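Haloalkane dehalogenase (Mycobacterium rhodesiae, PDB 4MJ3) probably catalyses the hydrolytic removal of halide from haloalkanes, yielding the corresponding alcohols, as an enzyme of the alpha/beta hydrolase fold. Local coordinates at residues Gly129-Gly134 against Asp222-Ala227; Leu215-Pro220 against Pro226-Ala231. All coordinates share one frame; numbering follows the deposited sequence.

Interaction 1: residues Gly129-Gly134 against Asp222-Ala227; sequences GLRLVG and DPATPA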
loop_
_atom_site.group_PDB
_atom_site.type_symbol
_atom_site.label_atom_id
_atom_site.label_comp_id
_atom_site.label_asym_id
_atom_site.label_seq_id
_atom_site.Cartn_x
_atom_site.Cartn_y
_atom_site.Cartn_z
ATOM N N GLY A 129 4.911 -2.165 4.064
ATOM C CA GLY A 129 6.070 -2.390 3.208
ATOM C C GLY A 129 7.394 -1.919 3.787
ATOM O O GLY A 129 8.396 -2.647 3.720
ATOM N N LEU A 130 7.424 -0.721 4.378
ATOM C CA LEU A 130 8.662 -0.208 4.963
ATOM C C LEU A 130 9.077 -1.024 6.195
ATOM O O LEU A 130 10.274 -1.224 6.452
ATOM C CB LEU A 130 8.540 1.274 5.316
ATOM C CG LEU A 130 8.351 2.235 4.142
ATOM C CD1 LEU A 130 7.998 3.620 4.663
ATOM C CD2 LEU A 130 9.591 2.287 3.275
ATOM N N ARG A 131 8.109 -1.529 6.953
ATOM C CA ARG A 131 8.420 -2.448 8.029
ATOM C C ARG A 131 9.049 -3.733 7.480
ATOM O O ARG A 131 10.014 -4.243 8.061
ATOM C CB ARG A 131 7.183 -2.751 8.859
ATOM C CG ARG A 131 7.455 -3.767 9.944
ATOM C CD ARG A 131 6.582 -3.556 11.163
ATOM N NE ARG A 131 6.440 -4.807 11.891
ATOM C CZ ARG A 131 5.543 -5.045 12.836
ATOM N NH1 ARG A 131 4.697 -4.104 13.229
ATOM N NH2 ARG A 131 5.496 -6.254 13.385
ATOM N N LEU A 132 8.529 -4.236 6.366
ATOM C CA LEU A 132 9.097 -5.414 5.732
ATOM C C LEU A 132 10.519 -5.152 5.221
ATOM O O LEU A 132 11.372 -6.041 5.291
ATOM C CB LEU A 132 8.201 -5.950 4.623
ATOM C CG LEU A 132 6.892 -6.581 5.127
ATOM C CD1 LEU A 132 6.009 -6.915 3.945
ATOM C CD2 LEU A 132 7.185 -7.815 5.966
ATOM N N VAL A 133 10.793 -3.943 4.760
ATOM C CA VAL A 133 12.153 -3.593 4.322
ATOM C C VAL A 133 13.073 -3.673 5.542
ATOM O O VAL A 133 14.172 -4.210 5.467
ATOM C CB VAL A 133 12.208 -2.205 3.642
ATOM C CG1 VAL A 133 13.643 -1.795 3.323
ATOM C CG2 VAL A 133 11.395 -2.201 2.349
ATOM N N GLY A 134 12.624 -3.123 6.668
ATOM C CA GLY A 134 13.398 -3.177 7.907
ATOM C C GLY A 134 13.643 -4.598 8.390
ATOM O O GLY A 134 14.728 -4.909 8.861
ATOM N N ASP A 222 1.446 1.681 21.777
ATOM C CA ASP A 222 0.819 0.940 20.695
ATOM C C ASP A 222 1.395 -0.472 20.648
ATOM O O ASP A 222 2.588 -0.662 20.865
ATOM C CB ASP A 222 1.025 1.668 19.346
ATOM C CG ASP A 222 0.169 1.109 18.256
ATOM O OD1 ASP A 222 0.552 0.063 17.676
ATOM O OD2 ASP A 222 -0.917 1.685 18.005
ATOM N N PRO A 223 0.563 -1.472 20.304
ATOM C CA PRO A 223 1.096 -2.838 20.196
ATOM C C PRO A 223 2.205 -2.987 19.144
ATOM O O PRO A 223 3.059 -3.859 19.290
ATOM C CB PRO A 223 -0.138 -3.691 19.860
ATOM C CG PRO A 223 -1.187 -2.737 19.477
ATOM C CD PRO A 223 -0.893 -1.439 20.145
ATOM N N ALA A 224 2.243 -2.102 18.151
ATOM C CA ALA A 224 3.258 -2.150 17.087
ATOM C C ALA A 224 4.515 -1.326 17.422
ATOM O O ALA A 224 5.488 -1.363 16.682
ATOM C CB ALA A 224 2.675 -1.649 15.780
ATOM N N THR A 225 4.515 -0.612 18.541
ATOM C CA THR A 225 5.655 0.267 18.859
ATOM C C THR A 225 6.992 -0.486 18.934
ATOM O O THR A 225 7.962 -0.069 18.279
ATOM C CB THR A 225 5.383 1.122 20.115
ATOM O OG1 THR A 225 4.343 2.059 19.805
ATOM C CG2 THR A 225 6.634 1.888 20.552
ATOM N N PRO A 226 7.058 -1.614 19.678
ATOM C CA PRO A 226 8.377 -2.270 19.756
ATOM C C PRO A 226 8.906 -2.763 18.392
ATOM O O PRO A 226 10.046 -2.459 18.020
ATOM C CB PRO A 226 8.144 -3.429 20.716
ATOM C CG PRO A 226 6.961 -3.009 21.532
ATOM C CD PRO A 226 6.076 -2.244 20.576
ATOM N N ALA A 227 8.063 -3.446 17.632
ATOM C CA ALA A 227 8.488 -3.923 16.298
ATOM C C ALA A 227 8.787 -2.763 15.333
ATOM O O ALA A 227 9.729 -2.840 14.557
ATOM C CB ALA A 227 7.444 -4.829 15.695
#
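Arg131 and Ala227 join two helices of the alpha/beta hydrolase core: helix 124-135, which follows strand 117-121 of the central sheet, and helix 225-235. No hydrogen bond crosses between the segments; the contact is the flat end of one arginine against two methyl groups. Ala227 CB sits over one face of the guanidinium, off-centre toward the rim, with Arg131 NH2 3.3 Å and Arg131 CZ 3.4 Å from it. Ala224 CB lies instead at the edge, near the plane, 4.1 Å from Arg131 NH1. With CG anti to the backbone N (chi1 177°), the Arg131 chain runs out from its own helix to Ala227. The polar atoms are held elsewhere: NE makes a salt bridge to Glu135, one helical turn on, NH1 bonds to Asn228 OD1, and NH2 has a weak bond to Gln99. On the other segment, Asp222 OD1 caps the turn before helix 225-235 by accepting from Ala224 N at 2.8 Å, which ties down the type I turn Asp222-Thr225. Farther along, Leu235 packs on Leu130 and Val133 before the chain enters strand 242-244, in the alternating strand-helix order of the alpha/beta hydrolase core.

Interaction 2: residues Leu215-Pro220 against Pro226-Ala231; sequences LVPISP and PANRKA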
loop_
_atom_site.group_PDB
_atom_site.type_symbol
_atom_site.label_atom_id
_atom_site.label_comp_id
_atom_site.label_asym_id
_atom_site.label_seq_id
_atom_site.Cartn_x
_atom_site.Cartn_y
_atom_site.Cartn_z
ATOM N N LEU A 215 -5.150 1.197 13.810
ATOM C CA LEU A 215 -3.871 0.484 13.906
ATOM C C LEU A 215 -2.665 1.393 13.722
ATOM O O LEU A 215 -1.539 0.950 13.885
ATOM C CB LEU A 215 -3.812 -0.658 12.871
ATOM C CG LEU A 215 -4.905 -1.733 13.020
ATOM C CD1 LEU A 215 -4.719 -2.786 11.944
ATOM C CD2 LEU A 215 -4.882 -2.373 14.401
ATOM N N VAL A 216 -2.894 2.643 13.336
ATOM C CA VAL A 216 -1.789 3.574 13.099
ATOM C C VAL A 216 -1.209 3.953 14.469
ATOM O O VAL A 216 -1.924 4.461 15.313
ATOM C CB VAL A 216 -2.241 4.854 12.377
ATOM C CG1 VAL A 216 -1.055 5.828 12.234
ATOM C CG2 VAL A 216 -2.815 4.526 11.015
ATOM N N PRO A 217 0.082 3.673 14.688
ATOM C CA PRO A 217 0.612 4.033 15.998
ATOM C C PRO A 217 0.707 5.533 16.215
ATOM O O PRO A 217 1.357 6.230 15.431
ATOM C CB PRO A 217 2.000 3.403 15.999
ATOM C CG PRO A 217 1.924 2.313 14.996
ATOM C CD PRO A 217 1.023 2.849 13.922
ATOM N N ILE A 218 0.047 6.023 17.246
ATOM C CA ILE A 218 0.035 7.455 17.554
ATOM C C ILE A 218 0.451 7.719 18.995
ATOM O O ILE A 218 0.409 8.857 19.445
ATOM C CB ILE A 218 -1.340 8.105 17.249
ATOM C CG1 ILE A 218 -2.442 7.542 18.154
ATOM C CG2 ILE A 218 -1.705 7.897 15.771
ATOM C CD1 ILE A 218 -3.799 8.176 17.933
ATOM N N SER A 219 0.824 6.661 19.706
ATOM C CA SER A 219 1.297 6.753 21.070
ATOM C C SER A 219 2.269 5.606 21.315
ATOM O O SER A 219 2.159 4.577 20.664
ATOM C CB SER A 219 0.082 6.624 21.997
ATOM O OG SER A 219 0.446 6.217 23.298
ATOM N N PRO A 220 3.210 5.768 22.269
ATOM C CA PRO A 220 4.245 4.744 22.436
ATOM C C PRO A 220 3.815 3.471 23.175
ATOM O O PRO A 220 4.627 2.581 23.366
ATOM C CB PRO A 220 5.348 5.484 23.181
ATOM C CG PRO A 220 4.647 6.569 23.917
ATOM C CD PRO A 220 3.507 6.987 23.044
ATOM N N PRO A 226 7.058 -1.614 19.678
ATOM C CA PRO A 226 8.377 -2.270 19.756
ATOM C C PRO A 226 8.906 -2.763 18.392
ATOM O O PRO A 226 10.046 -2.459 18.020
ATOM C CB PRO A 226 8.144 -3.429 20.716
ATOM C CG PRO A 226 6.961 -3.009 21.532
ATOM C CD PRO A 226 6.076 -2.244 20.576
ATOM N N ALA A 227 8.063 -3.446 17.632
ATOM C CA ALA A 227 8.488 -3.923 16.298
ATOM C C ALA A 227 8.787 -2.763 15.333
ATOM O O ALA A 227 9.729 -2.840 14.557
ATOM C CB ALA A 227 7.444 -4.829 15.695
ATOM N N ASN A 228 8.002 -1.686 15.391
ATOM C CA ASN A 228 8.224 -0.571 14.457
ATOM C C ASN A 228 9.507 0.171 14.789
ATOM O O ASN A 228 10.201 0.633 13.885
ATOM C CB ASN A 228 7.044 0.378 14.410
ATOM C CG ASN A 228 5.876 -0.192 13.632
ATOM O OD1 ASN A 228 5.834 -1.374 13.315
ATOM N ND2 ASN A 228 4.932 0.655 13.316
ATOM N N ARG A 229 9.838 0.276 16.080
ATOM C CA ARG A 229 11.105 0.906 16.455
ATOM C C ARG A 229 12.273 0.111 15.914
ATOM O O ARG A 229 13.245 0.684 15.406
ATOM C CB ARG A 229 11.249 1.028 17.965
ATOM C CG ARG A 229 10.390 2.118 18.560
ATOM C CD ARG A 229 10.469 2.057 20.068
ATOM N NE ARG A 229 9.765 3.163 20.705
ATOM C CZ ARG A 229 9.486 3.189 22.006
ATOM N NH1 ARG A 229 9.860 2.187 22.791
ATOM N NH2 ARG A 229 8.828 4.214 22.520
ATOM N N LYS A 230 12.176 -1.204 15.999
ATOM C CA LYS A 230 13.233 -2.061 15.486
ATOM C C LYS A 230 13.349 -1.956 13.974
ATOM O O LYS A 230 14.469 -1.839 13.422
ATOM C CB LYS A 230 13.013 -3.519 15.888
ATOM C CG LYS A 230 13.264 -3.752 17.369
ATOM N N ALA A 231 12.214 -1.985 13.292
ATOM C CA ALA A 231 12.207 -1.791 11.822
ATOM C C ALA A 231 12.735 -0.419 11.391
ATOM O O ALA A 231 13.438 -0.297 10.383
ATOM C CB ALA A 231 10.822 -2.019 11.252
#
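Pro220 and Arg229 meet on the outside of the molecule, where the loop 215-220 returns from the helical cap of an alpha/beta hydrolase fold and the chain enters helix 225-235; Asn228, on the same helix, makes the more buried half of the contact with Pro217. The CA atoms of Pro217 and Asn228 are 9.0 Å apart, and the segments meet through side chains, with no hydrogen bond between them. Arg229 leaves its helix with CG anti to the carbonyl carbon and stays extended from CG to NE, which carries the guanidinium back toward the start of the helix, beside Pro220. There Arg229 NH2 comes to 3.8 Å from Pro220 CB, an oblique approach that leaves the proline ring as a nonpolar neighbour of the charged group. The charge itself is answered by Asp154, which makes a salt bridge to NH2 and also touches Pro220, so that acid, arginine and proline cluster at the surface.

Deeper in, the Asn228 side chain sets out toward the loop, CG lying beside the backbone N (chi1 -75°), and its ND2 reaches Pro217. Both ends of its amide are used: ND2 donates to Pro151 O and OD1 accepts from Arg131. Two partners at opposite ends of a flat group should fix its rotation, and they satisfy the polar atoms of a buried residue, with Tyr98 and Leu150 also packed against it. Pro217, which likewise touches Tyr98, crosses the Asn228 side chain at about a right angle. Of its ring atoms Pro217 CG makes the closest approach, standing 3.8 Å from Asn228 ND2.

How the interactions relate
Interactions 1 and 2 lie about 6 Å apart, centre to centre, on the same side of the chain's centre, and share Pro226 and Ala227 at the start of helix 225-235. Along the chain, helix 124-135 comes first, then the loop 215-220, the capped turn at Asp222 and the shared helix. On that helix Ala227 meets helix 124-135 and Arg229 meets the loop, while Asn228 faces both: it touches the loop and also ties the two interactions together, its OD1 lying 3.0 Å from Arg131 NH1, a probable hydrogen bond. The helix therefore links the core to the loop returning from the cap.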